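Local structure of hemolysin-related protein (Vibrio cholerae serotype O1, 5V6F) at residues A[71-77]-A[102-108]; A[27-33]-A[82-87]. The protein binds mannose-containing glycans through this domain, the second beta-prism lectin domain of the biofilm protein RbmC. One frame throughout, in Å; residues are numbered along the deposited sequence.

Contact 1: A[71-77]-A[102-108]. With BMA (beta-D-mannopyranose), chain B; MAN (alpha-D-mannopyranose), chain C; MAN (alpha-D-mannopyranose), chain D; SO4 (sulfate ion), chain E.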
ATOM      1  N   THR A  71      -7.254   4.662  -2.211  1.00  2.83           N
ATOM      2  CA  THR A  71      -7.528   6.080  -2.404  1.00  4.21           C
ATOM      3  C   THR A  71      -6.203   6.819  -2.562  1.00  4.78           C
ATOM      4  O   THR A  71      -5.322   6.722  -1.700  1.00  3.46           O
ATOM      5  CB  THR A  71      -8.335   6.652  -1.239  1.00  4.63           C
ATOM      6  OG1 THR A  71      -9.540   5.896  -1.077  1.00  5.50           O
ATOM      7  CG2 THR A  71      -8.700   8.112  -1.501  1.00  5.57           C
ATOM      8  N   SER A  72      -6.070   7.553  -3.662  1.00  3.93           N
ATOM      9  CA  SER A  72      -4.886   8.349  -3.944  1.00  3.25           C
ATOM     10  C   SER A  72      -5.327   9.775  -4.226  1.00  3.91           C
ATOM     11  O   SER A  72      -6.479  10.022  -4.586  1.00  6.38           O
ATOM     12  CB  SER A  72      -4.106   7.796  -5.146  1.00  2.83           C
ATOM     13  OG  SER A  72      -3.834   6.414  -5.003  1.00  5.89           O
ATOM     14  N   GLY A  73      -4.411  10.721  -4.061  1.00  3.75           N
ATOM     15  CA  GLY A  73      -4.748  12.094  -4.389  1.00  2.67           C
ATOM     16  C   GLY A  73      -3.625  13.052  -4.069  1.00  2.57           C
ATOM     17  O   GLY A  73      -2.496  12.655  -3.775  1.00  1.77           O
ATOM     18  N   LEU A  74      -3.970  14.336  -4.142  1.00  4.00           N
ATOM     19  CA  LEU A  74      -3.047  15.428  -3.860  1.00  4.14           C
ATOM     20  C   LEU A  74      -3.024  15.656  -2.356  1.00  3.54           C
ATOM     21  O   LEU A  74      -3.892  16.331  -1.799  1.00  3.56           O
ATOM     22  CB  LEU A  74      -3.463  16.690  -4.607  1.00  2.69           C
ATOM     23  CG  LEU A  74      -2.584  17.923  -4.389  1.00  5.90           C
ATOM     24  CD1 LEU A  74      -1.145  17.658  -4.798  1.00  5.22           C
ATOM     25  CD2 LEU A  74      -3.139  19.104  -5.166  1.00 12.10           C
ATOM     26  N   TYR A  75      -2.024  15.071  -1.702  1.00  2.42           N
ATOM     27  CA  TYR A  75      -1.866  15.180  -0.261  1.00  2.69           C
ATOM     28  C   TYR A  75      -1.710  16.638   0.154  1.00  2.82           C
ATOM     29  O   TYR A  75      -1.031  17.422  -0.513  1.00  2.96           O
ATOM     30  CB  TYR A  75      -0.649  14.358   0.160  1.00  3.18           C
ATOM     31  CG  TYR A  75      -0.445  14.180   1.643  1.00  4.01           C
ATOM     32  CD1 TYR A  75      -1.458  13.686   2.458  1.00  1.09           C
ATOM     33  CD2 TYR A  75       0.779  14.473   2.226  1.00  2.74           C
ATOM     34  CE1 TYR A  75      -1.260  13.510   3.816  1.00  3.01           C
ATOM     35  CE2 TYR A  75       0.986  14.295   3.583  1.00  3.23           C
ATOM     36  CZ  TYR A  75      -0.036  13.811   4.373  1.00  2.72           C
ATOM     37  OH  TYR A  75       0.151  13.630   5.725  1.00  2.46           O
ATOM     38  N   ASN A  76      -2.332  16.995   1.282  1.00  3.11           N
ATOM     39  CA  ASN A  76      -2.392  18.395   1.690  1.00  3.79           C
ATOM     40  C   ASN A  76      -1.027  18.983   2.018  1.00  3.58           C
ATOM     41  O   ASN A  76      -0.872  20.209   1.975  1.00  4.59           O
ATOM     42  CB  ASN A  76      -3.302  18.558   2.903  1.00  4.90           C
ATOM     43  CG  ASN A  76      -4.767  18.488   2.548  1.00  6.37           C
ATOM     44  OD1 ASN A  76      -5.160  18.579   1.382  1.00  5.62           O
ATOM     45  ND2 ASN A  76      -5.588  18.328   3.558  1.00  2.61           N
ATOM     46  N   TRP A  77      -0.044  18.160   2.370  1.00  1.40           N
ATOM     47  CA  TRP A  77       1.303  18.652   2.625  1.00  3.39           C
ATOM     48  C   TRP A  77       2.212  18.460   1.419  1.00  4.53           C
ATOM     49  O   TRP A  77       3.425  18.680   1.521  1.00  5.07           O
ATOM     50  CB  TRP A  77       1.873  17.986   3.881  1.00  3.30           C
ATOM     51  CG  TRP A  77       1.218  18.539   5.108  1.00  6.92           C
ATOM     52  CD1 TRP A  77       1.624  19.621   5.837  1.00  6.77           C
ATOM     53  CD2 TRP A  77       0.014  18.072   5.727  1.00  4.05           C
ATOM     54  NE1 TRP A  77       0.757  19.846   6.875  1.00  6.43           N
ATOM     55  CE2 TRP A  77      -0.243  18.911   6.829  1.00  4.65           C
ATOM     56  CE3 TRP A  77      -0.869  17.019   5.461  1.00  3.52           C
ATOM     57  CZ2 TRP A  77      -1.346  18.730   7.664  1.00  5.39           C
ATOM     58  CZ3 TRP A  77      -1.959  16.843   6.292  1.00  4.66           C
ATOM     59  CH2 TRP A  77      -2.184  17.691   7.384  1.00  5.50           C
ATOM     60  N   TYR A 102      -7.204  14.012   4.039  1.00  4.09           N
ATOM     61  CA  TYR A 102      -6.131  14.996   3.937  1.00  2.71           C
ATOM     62  C   TYR A 102      -5.568  15.068   2.525  1.00  4.44           C
ATOM     63  O   TYR A 102      -4.372  15.297   2.322  1.00  3.79           O
ATOM     64  CB  TYR A 102      -5.037  14.690   4.954  1.00  4.06           C
ATOM     65  CG  TYR A 102      -5.565  14.720   6.365  1.00  4.02           C
ATOM     66  CD1 TYR A 102      -6.105  13.583   6.947  1.00  8.50           C
ATOM     67  CD2 TYR A 102      -5.561  15.893   7.104  1.00  3.98           C
ATOM     68  CE1 TYR A 102      -6.605  13.606   8.229  1.00  5.95           C
ATOM     69  CE2 TYR A 102      -6.060  15.928   8.394  1.00  9.94           C
ATOM     70  CZ  TYR A 102      -6.583  14.782   8.950  1.00 11.16           C
ATOM     71  OH  TYR A 102      -7.085  14.810  10.233  1.00 13.74           O
ATOM     72  N   ALA A 103      -6.438  14.911   1.528  1.00  3.38           N
ATOM     73  CA  ALA A 103      -6.031  15.017   0.140  1.00  4.12           C
ATOM     74  C   ALA A 103      -7.195  15.527  -0.690  1.00  3.86           C
ATOM     75  O   ALA A 103      -8.363  15.239  -0.403  1.00  7.36           O
ATOM     76  CB  ALA A 103      -5.548  13.673  -0.415  1.00  3.09           C
ATOM     77  N   SER A 104      -6.858  16.285  -1.723  1.00  3.21           N
ATOM     78  CA  SER A 104      -7.792  16.717  -2.747  1.00  6.79           C
ATOM     79  C   SER A 104      -7.522  15.936  -4.029  1.00  6.52           C
ATOM     80  O   SER A 104      -6.611  15.105  -4.098  1.00  5.90           O
ATOM     81  CB  SER A 104      -7.663  18.222  -2.987  1.00  6.88           C
ATOM     82  OG  SER A 104      -6.405  18.531  -3.565  1.00  6.62           O
ATOM     83  N   ASN A 105      -8.326  16.215  -5.054  1.00  7.33           N
ATOM     84  CA  ASN A 105      -8.158  15.614  -6.374  1.00  3.72           C
ATOM     85  C   ASN A 105      -7.964  14.104  -6.268  1.00  5.25           C
ATOM     86  O   ASN A 105      -7.043  13.523  -6.847  1.00  6.99           O
ATOM     87  CB  ASN A 105      -6.992  16.263  -7.115  1.00  7.26           C
ATOM     88  CG  ASN A 105      -7.152  17.762  -7.235  1.00 13.98           C
ATOM     89  OD1 ASN A 105      -8.235  18.254  -7.544  1.00 29.95           O
ATOM     90  ND2 ASN A 105      -6.082  18.497  -6.968  1.00 17.36           N
ATOM     91  N   LYS A 106      -8.859  13.465  -5.532  1.00  3.27           N
ATOM     92  CA  LYS A 106      -8.697  12.063  -5.193  1.00  3.19           C
ATOM     93  C   LYS A 106      -9.239  11.158  -6.291  1.00  8.13           C
ATOM     94  O   LYS A 106     -10.073  11.545  -7.114  1.00  6.77           O
ATOM     95  CB  LYS A 106      -9.389  11.748  -3.867  1.00  4.08           C
ATOM     96  CG  LYS A 106      -8.723  12.406  -2.657  1.00  7.04           C
ATOM     97  CD  LYS A 106      -9.365  12.008  -1.330  1.00  8.29           C
ATOM     98  CE  LYS A 106     -10.805  12.490  -1.210  1.00 14.31           C
ATOM     99  NZ  LYS A 106     -10.928  13.961  -1.377  1.00 15.52           N
ATOM    100  N   LYS A 107      -8.718   9.939  -6.305  1.00  3.52           N
ATOM    101  CA  LYS A 107      -9.257   8.845  -7.095  1.00  4.81           C
ATOM    102  C   LYS A 107      -9.326   7.617  -6.204  1.00  3.50           C
ATOM    103  O   LYS A 107      -8.583   7.501  -5.225  1.00  4.60           O
ATOM    104  CB  LYS A 107      -8.401   8.548  -8.330  1.00  4.97           C
ATOM    105  CG  LYS A 107      -6.980   8.117  -8.010  1.00  5.79           C
ATOM    106  CD  LYS A 107      -6.242   7.688  -9.265  1.00  4.93           C
ATOM    107  CE  LYS A 107      -4.823   7.227  -8.949  1.00  8.91           C
ATOM    108  NZ  LYS A 107      -4.153   6.610 -10.130  1.00  6.94           N
ATOM    109  N   VAL A 108     -10.233   6.704  -6.542  1.00  4.25           N
ATOM    110  CA  VAL A 108     -10.381   5.444  -5.829  1.00  4.51           C
ATOM    111  C   VAL A 108     -10.295   4.316  -6.844  1.00  4.91           C
ATOM    112  O   VAL A 108     -11.025   4.314  -7.841  1.00  6.20           O
ATOM    113  CB  VAL A 108     -11.707   5.376  -5.049  1.00  4.70           C
ATOM    114  CG1 VAL A 108     -11.793   4.078  -4.241  1.00  7.68           C
ATOM    115  CG2 VAL A 108     -11.846   6.580  -4.139  1.00  9.58           C
TER
HETATM  116  C1  BMA B   1       1.223  17.569   9.801  1.00 10.62           C
HETATM  117  C2  BMA B   1       2.684  17.672   9.379  1.00  7.83           C
HETATM  118  C3  BMA B   1       2.914  16.804   8.118  1.00  8.36           C
HETATM  119  C4  BMA B   1       2.305  15.402   8.245  1.00  7.29           C
HETATM  120  C5  BMA B   1       0.863  15.473   8.779  1.00  4.48           C
HETATM  121  C6  BMA B   1       0.288  14.123   9.106  1.00  6.06           C
HETATM  122  O1  BMA B   1       1.061  18.255  11.020  1.00 11.69           O
HETATM  123  O2  BMA B   1       3.542  17.187  10.405  1.00  9.50           O
HETATM  124  O3  BMA B   1       4.287  16.645   7.827  1.00  7.33           O
HETATM  125  O4  BMA B   1       2.338  14.755   6.960  1.00  5.58           O
HETATM  126  O5  BMA B   1       0.855  16.241  10.001  1.00  7.38           O
HETATM  127  O6  BMA B   1       1.292  13.368   9.768  1.00  4.97           O
HETATM  128  C1  MAN C   3       0.831  12.024   9.949  1.00  3.06           C
HETATM  129  C2  MAN C   3       1.826  11.316  10.853  1.00  2.81           C
HETATM  130  C3  MAN C   3       3.146  11.165  10.115  1.00  4.16           C
HETATM  131  C4  MAN C   3       2.938  10.523   8.719  1.00  3.16           C
HETATM  132  C5  MAN C   3       1.833  11.269   7.925  1.00  2.34           C
HETATM  133  C6  MAN C   3       1.452  10.591   6.603  1.00  2.25           C
HETATM  134  O2  MAN C   3       1.394   9.996  11.163  1.00  5.33           O
HETATM  135  O3  MAN C   3       4.082  10.411  10.881  1.00  4.15           O
HETATM  136  O4  MAN C   3       4.144  10.589   7.980  1.00  2.09           O
HETATM  137  O5  MAN C   3       0.647  11.356   8.732  1.00  4.71           O
HETATM  138  O6  MAN C   3       1.048   9.251   6.879  1.00  2.42           O
HETATM  139  C1  MAN D   2       4.728  17.430   6.712  1.00  9.02           C
HETATM  140  C2  MAN D   2       6.140  16.956   6.383  1.00 11.07           C
HETATM  141  C3  MAN D   2       7.093  17.423   7.487  1.00 18.62           C
HETATM  142  C4  MAN D   2       6.947  18.935   7.723  1.00 14.91           C
HETATM  143  C5  MAN D   2       5.484  19.256   8.052  1.00 10.78           C
HETATM  144  C6  MAN D   2       5.227  20.737   8.224  1.00 14.38           C
HETATM  145  O2  MAN D   2       6.615  17.528   5.159  1.00 17.30           O
HETATM  146  O3  MAN D   2       8.446  17.081   7.205  1.00 14.50           O
HETATM  147  O4  MAN D   2       7.761  19.345   8.804  1.00 17.28           O
HETATM  148  O5  MAN D   2       4.659  18.800   6.967  1.00 11.79           O
HETATM  149  O6  MAN D   2       5.747  21.408   7.087  1.00 18.94           O
HETATM  150  S   SO4 E1005     -11.842  15.845  -4.680  0.68 14.35           S
HETATM  151  O1  SO4 E1005     -11.624  16.022  -6.115  0.68 16.89           O
HETATM  152  O2  SO4 E1005     -11.302  16.998  -3.958  0.68 15.07           O
HETATM  153  O3  SO4 E1005     -11.174  14.629  -4.240  0.68  7.50           O
HETATM  154  O4  SO4 E1005     -13.276  15.734  -4.423  0.68 17.79           O
HETATM  155  O   HOH W   1      -4.250  19.158  -1.230  1.00  6.24           O
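Five main-chain hydrogen bonds join these antiparallel segments. Ser72 N donates to Lys107 O (3.0 Å) and Lys107 N returns to Ser72 O (2.8 Å); Leu74 N to Ser104 O (2.8 Å) and Ser104 N to Leu74 O (3.0 Å) form a second reciprocal pair. Between them the register slips by one residue, a beta bulge at the corner where 102-108 turns at Ser104 and Asn105. Gly73 suits this spot: a CB there would lie only 2.7 Å from Ser104 O. Asn76 N then bonds Tyr102 O (2.9 Å), carrying the pairing past the strand end, and a water bridges Leu74 O, Asn76 OD1 and Ser104 OG. Lys106 folds back so that NZ reaches Ala103 O (3.0 Å), while NZ and its own N both hold a sulfate, probably from the crystallisation liquor. Tyr75 OH bonds BMA O4 (2.8 Å). Packing takes over near the sugar: the Trp77 ring offers a face to the same mannose, Trp77 CZ3 lies 3.8 Å from Tyr102 CD2, and Tyr75 CE1 4.1 Å from Tyr102 CB. Backbone pairing thus sets the frame, and aromatic side chains at its end meet the glycan, combining a hydroxyl with an apolar ring face.

Contact 2: A[27-33]-A[82-87]. With MAN (alpha-D-mannopyranose), chain C; BMA (beta-D-mannopyranose), chain B.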
ATOM      1  N   LEU A  27       2.827  -2.344   6.489  1.00  2.89           N
ATOM      2  CA  LEU A  27       2.659  -0.947   6.130  1.00  2.89           C
ATOM      3  C   LEU A  27       2.918  -0.061   7.337  1.00  3.74           C
ATOM      4  O   LEU A  27       2.545  -0.406   8.462  1.00  4.71           O
ATOM      5  CB  LEU A  27       1.247  -0.661   5.607  1.00  5.60           C
ATOM      6  CG  LEU A  27       0.789  -1.428   4.368  1.00  2.82           C
ATOM      7  CD1 LEU A  27       0.080  -2.723   4.753  1.00  3.90           C
ATOM      8  CD2 LEU A  27      -0.105  -0.540   3.515  1.00  5.01           C
ATOM      9  N   ARG A  28       3.571   1.074   7.090  1.00  3.62           N
ATOM     10  CA  ARG A  28       3.537   2.215   7.993  1.00  4.05           C
ATOM     11  C   ARG A  28       2.569   3.238   7.420  1.00  2.62           C
ATOM     12  O   ARG A  28       2.601   3.518   6.217  1.00  2.97           O
ATOM     13  CB  ARG A  28       4.924   2.834   8.173  1.00  4.18           C
ATOM     14  CG  ARG A  28       5.790   2.113   9.195  1.00  3.48           C
ATOM     15  CD  ARG A  28       7.034   2.922   9.571  1.00  8.31           C
ATOM     16  NE  ARG A  28       8.146   2.722   8.637  1.00  9.88           N
ATOM     17  CZ  ARG A  28       8.513   3.570   7.676  1.00  9.38           C
ATOM     18  NH1 ARG A  28       7.863   4.713   7.475  1.00  6.40           N
ATOM     19  NH2 ARG A  28       9.546   3.273   6.901  1.00  8.72           N
ATOM     20  N   SER A  29       1.700   3.782   8.269  1.00  3.01           N
ATOM     21  CA  SER A  29       0.690   4.709   7.791  1.00  1.62           C
ATOM     22  C   SER A  29       0.350   5.713   8.883  1.00  3.84           C
ATOM     23  O   SER A  29       0.534   5.458  10.079  1.00  3.47           O
ATOM     24  CB  SER A  29      -0.579   3.973   7.330  1.00  2.13           C
ATOM     25  OG  SER A  29      -1.243   3.338   8.416  1.00  3.05           O
ATOM     26  N   GLY A  30      -0.154   6.862   8.439  1.00  3.30           N
ATOM     27  CA  GLY A  30      -0.704   7.895   9.298  1.00  2.96           C
ATOM     28  C   GLY A  30      -1.899   8.520   8.606  1.00  3.92           C
ATOM     29  O   GLY A  30      -2.922   7.851   8.426  1.00  3.96           O
ATOM     30  N   PHE A  31      -1.789   9.793   8.210  1.00  1.87           N
ATOM     31  CA  PHE A  31      -2.773  10.407   7.324  1.00  3.16           C
ATOM     32  C   PHE A  31      -2.614   9.949   5.881  1.00  3.71           C
ATOM     33  O   PHE A  31      -3.471  10.264   5.047  1.00  4.29           O
ATOM     34  CB  PHE A  31      -2.672  11.937   7.361  1.00  3.58           C
ATOM     35  CG  PHE A  31      -3.080  12.563   8.675  1.00  4.45           C
ATOM     36  CD1 PHE A  31      -3.445  11.789   9.764  1.00  3.77           C
ATOM     37  CD2 PHE A  31      -3.094  13.943   8.809  1.00  5.07           C
ATOM     38  CE1 PHE A  31      -3.813  12.375  10.962  1.00  5.21           C
ATOM     39  CE2 PHE A  31      -3.464  14.536  10.003  1.00  5.00           C
ATOM     40  CZ  PHE A  31      -3.823  13.749  11.081  1.00  5.68           C
ATOM     41  N   ALA A  32      -1.538   9.233   5.572  1.00  2.17           N
ATOM     42  CA  ALA A  32      -1.288   8.695   4.241  1.00  1.97           C
ATOM     43  C   ALA A  32      -0.601   7.346   4.412  1.00  2.14           C
ATOM     44  O   ALA A  32      -0.482   6.831   5.528  1.00  3.33           O
ATOM     45  CB  ALA A  32      -0.451   9.670   3.403  1.00  3.28           C
ATOM     46  N   ILE A  33      -0.154   6.763   3.305  1.00  3.19           N
ATOM     47  CA  ILE A  33       0.610   5.521   3.331  1.00  2.36           C
ATOM     48  C   ILE A  33       2.088   5.891   3.252  1.00  4.40           C
ATOM     49  O   ILE A  33       2.558   6.415   2.234  1.00  3.41           O
ATOM     50  CB  ILE A  33       0.197   4.574   2.195  1.00  2.11           C
ATOM     51  CG1 ILE A  33      -1.291   4.199   2.306  1.00  2.59           C
ATOM     52  CG2 ILE A  33       1.080   3.324   2.194  1.00  2.89           C
ATOM     53  CD1 ILE A  33      -1.716   3.573   3.638  1.00  3.41           C
ATOM     54  N   ILE A  82      -0.505   7.692  -2.571  1.00  2.87           N
ATOM     55  CA  ILE A  82      -1.551   6.870  -1.977  1.00  2.78           C
ATOM     56  C   ILE A  82      -1.763   7.347  -0.550  1.00  2.76           C
ATOM     57  O   ILE A  82      -0.810   7.440   0.235  1.00  3.78           O
ATOM     58  CB  ILE A  82      -1.169   5.381  -2.025  1.00  3.80           C
ATOM     59  CG1 ILE A  82      -1.140   4.898  -3.482  1.00  3.67           C
ATOM     60  CG2 ILE A  82      -2.139   4.547  -1.169  1.00  2.04           C
ATOM     61  CD1 ILE A  82      -0.762   3.428  -3.665  1.00  6.69           C
ATOM     62  N   VAL A  83      -3.009   7.665  -0.208  1.00  2.37           N
ATOM     63  CA  VAL A  83      -3.324   8.161   1.122  1.00  2.96           C
ATOM     64  C   VAL A  83      -4.101   7.154   1.961  1.00  1.26           C
ATOM     65  O   VAL A  83      -4.035   7.227   3.196  1.00  2.07           O
ATOM     66  CB  VAL A  83      -4.076   9.510   1.063  1.00  2.41           C
ATOM     67  CG1 VAL A  83      -3.169  10.584   0.467  1.00  2.09           C
ATOM     68  CG2 VAL A  83      -5.379   9.398   0.274  1.00  3.81           C
ATOM     69  N   ALA A  84      -4.803   6.202   1.346  1.00  3.09           N
ATOM     70  CA  ALA A  84      -5.537   5.212   2.116  1.00  3.84           C
ATOM     71  C   ALA A  84      -5.668   3.926   1.316  1.00  3.18           C
ATOM     72  O   ALA A  84      -5.780   3.947   0.086  1.00  3.66           O
ATOM     73  CB  ALA A  84      -6.925   5.725   2.510  1.00  5.60           C
ATOM     74  N   ILE A  85      -5.649   2.803   2.032  1.00  3.43           N
ATOM     75  CA  ILE A  85      -5.949   1.497   1.456  1.00  2.45           C
ATOM     76  C   ILE A  85      -6.917   0.784   2.379  1.00  2.64           C
ATOM     77  O   ILE A  85      -6.636   0.612   3.572  1.00  3.65           O
ATOM     78  CB  ILE A  85      -4.698   0.623   1.253  1.00  1.86           C
ATOM     79  CG1 ILE A  85      -3.620   1.369   0.472  1.00  3.34           C
ATOM     80  CG2 ILE A  85      -5.081  -0.661   0.510  1.00  3.66           C
ATOM     81  CD1 ILE A  85      -2.268   0.707   0.551  1.00  3.90           C
ATOM     82  N   LYS A  86      -8.044   0.352   1.824  1.00  3.88           N
ATOM     83  CA  LYS A  86      -8.977  -0.513   2.526  1.00  3.84           C
ATOM     84  C   LYS A  86      -8.763  -1.942   2.041  1.00  4.75           C
ATOM     85  O   LYS A  86      -8.920  -2.227   0.850  1.00  3.91           O
ATOM     86  CB  LYS A  86     -10.419  -0.070   2.290  1.00  4.98           C
ATOM     87  CG  LYS A  86     -11.454  -0.948   2.961  1.00  4.78           C
ATOM     88  CD  LYS A  86     -12.859  -0.473   2.645  1.00 11.76           C
ATOM     89  CE  LYS A  86     -13.889  -1.510   3.031  1.00 11.57           C
ATOM     90  NZ  LYS A  86     -15.256  -1.113   2.586  1.00 20.67           N
ATOM     91  N   PHE A  87      -8.391  -2.826   2.961  1.00  5.39           N
ATOM     92  CA  PHE A  87      -8.185  -4.239   2.670  1.00  6.04           C
ATOM     93  C   PHE A  87      -9.414  -5.016   3.129  1.00  2.52           C
ATOM     94  O   PHE A  87      -9.756  -4.987   4.314  1.00  5.60           O
ATOM     95  CB  PHE A  87      -6.939  -4.771   3.380  1.00  4.94           C
ATOM     96  CG  PHE A  87      -5.663  -4.047   3.029  1.00  4.66           C
ATOM     97  CD1 PHE A  87      -5.268  -2.925   3.735  1.00  4.48           C
ATOM     98  CD2 PHE A  87      -4.834  -4.522   2.027  1.00  5.38           C
ATOM     99  CE1 PHE A  87      -4.081  -2.274   3.429  1.00  6.33           C
ATOM    100  CE2 PHE A  87      -3.646  -3.873   1.712  1.00  5.78           C
ATOM    101  CZ  PHE A  87      -3.270  -2.755   2.418  1.00  6.79           C
TER
HETATM  102  C1  MAN C   3       0.831  12.024   9.949  1.00  3.06           C
HETATM  103  C2  MAN C   3       1.826  11.316  10.853  1.00  2.81           C
HETATM  104  C3  MAN C   3       3.146  11.165  10.115  1.00  4.16           C
HETATM  105  C4  MAN C   3       2.938  10.523   8.719  1.00  3.16           C
HETATM  106  C5  MAN C   3       1.833  11.269   7.925  1.00  2.34           C
HETATM  107  C6  MAN C   3       1.452  10.591   6.603  1.00  2.25           C
HETATM  108  O2  MAN C   3       1.394   9.996  11.163  1.00  5.33           O
HETATM  109  O3  MAN C   3       4.082  10.411  10.881  1.00  4.15           O
HETATM  110  O4  MAN C   3       4.144  10.589   7.980  1.00  2.09           O
HETATM  111  O5  MAN C   3       0.647  11.356   8.732  1.00  4.71           O
HETATM  112  O6  MAN C   3       1.048   9.251   6.879  1.00  2.42           O
HETATM  113  C1  BMA B   1       1.223  17.569   9.801  1.00 10.62           C
HETATM  114  C2  BMA B   1       2.684  17.672   9.379  1.00  7.83           C
HETATM  115  C3  BMA B   1       2.914  16.804   8.118  1.00  8.36           C
HETATM  116  C4  BMA B   1       2.305  15.402   8.245  1.00  7.29           C
HETATM  117  C5  BMA B   1       0.863  15.473   8.779  1.00  4.48           C
HETATM  118  C6  BMA B   1       0.288  14.123   9.106  1.00  6.06           C
HETATM  119  O1  BMA B   1       1.061  18.255  11.020  1.00 11.69           O
HETATM  120  O2  BMA B   1       3.542  17.187  10.405  1.00  9.50           O
HETATM  121  O3  BMA B   1       4.287  16.645   7.827  1.00  7.33           O
HETATM  122  O4  BMA B   1       2.338  14.755   6.960  1.00  5.58           O
HETATM  123  O5  BMA B   1       0.855  16.241  10.001  1.00  7.38           O
HETATM  124  O6  BMA B   1       1.292  13.368   9.768  1.00  4.97           O
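The mannose pocket of this beta-prism lectin is lined in part by the turn Gly30-Phe31-Ala32, which leaves strand 24-29 and meets strand 80-89 of another sheet. Phe31 N donates to O5 of the chain C mannose (2.9 Å) and Ala32 N to its O6 (2.9 Å), so this turn contributes main-chain amides, while Asp34 adds a carboxylate. Glycine suits position 30, because a CB there would collide with O2 of this sugar. Gly30 N closes the turn on Ala32 O (2.9 Å), and the Phe31 ring lays one face over C1 of the mannose. Behind the pocket, Ile33 N bonds Ile82 O (3.2 Å), the one hydrogen bond between the segments, while Ala32 CA makes a CA-H...O contact with Val83 O (3.3 Å). Small Ala32 lets the chains come close, its CA lying 3.8 Å from Val83 CA. Deeper in, branched aliphatic side chains pack together: Ile33 CG1 touches Ile82 CG2 (3.6 Å) and Ile85 CD1 (4.0 Å), and Leu27 CD2 meets Ile85 CD1 (3.9 Å) and the edge of the Phe87 ring at CZ (4.0 Å). The turn therefore presents its amides to the sugar on one flank and joins the hydrophobic interior on the other.

In the fold
Contact 2 is buried near the middle of the prism, whereas contact 1 lies farther out and only partly buried; their centres are 11 Å apart. Neighbouring strands 65-75 and 80-89 connect them: Thr71 N lies 2.8 Å from Ala84 O and Thr71 O 2.9 Å from Val83 N, probable hydrogen bonds across a classic beta bulge at Val83 and Ala84. Contact 1 is pairing within one sheet, rich in backbone bonds and with charged lysines outward; contact 2 brings two sheets together, mostly through aliphatic side chains. Both reach the glycan, and there they meet again, as the Phe31 and Tyr102 rings stack (CE2 to CZ, 3.3 Å).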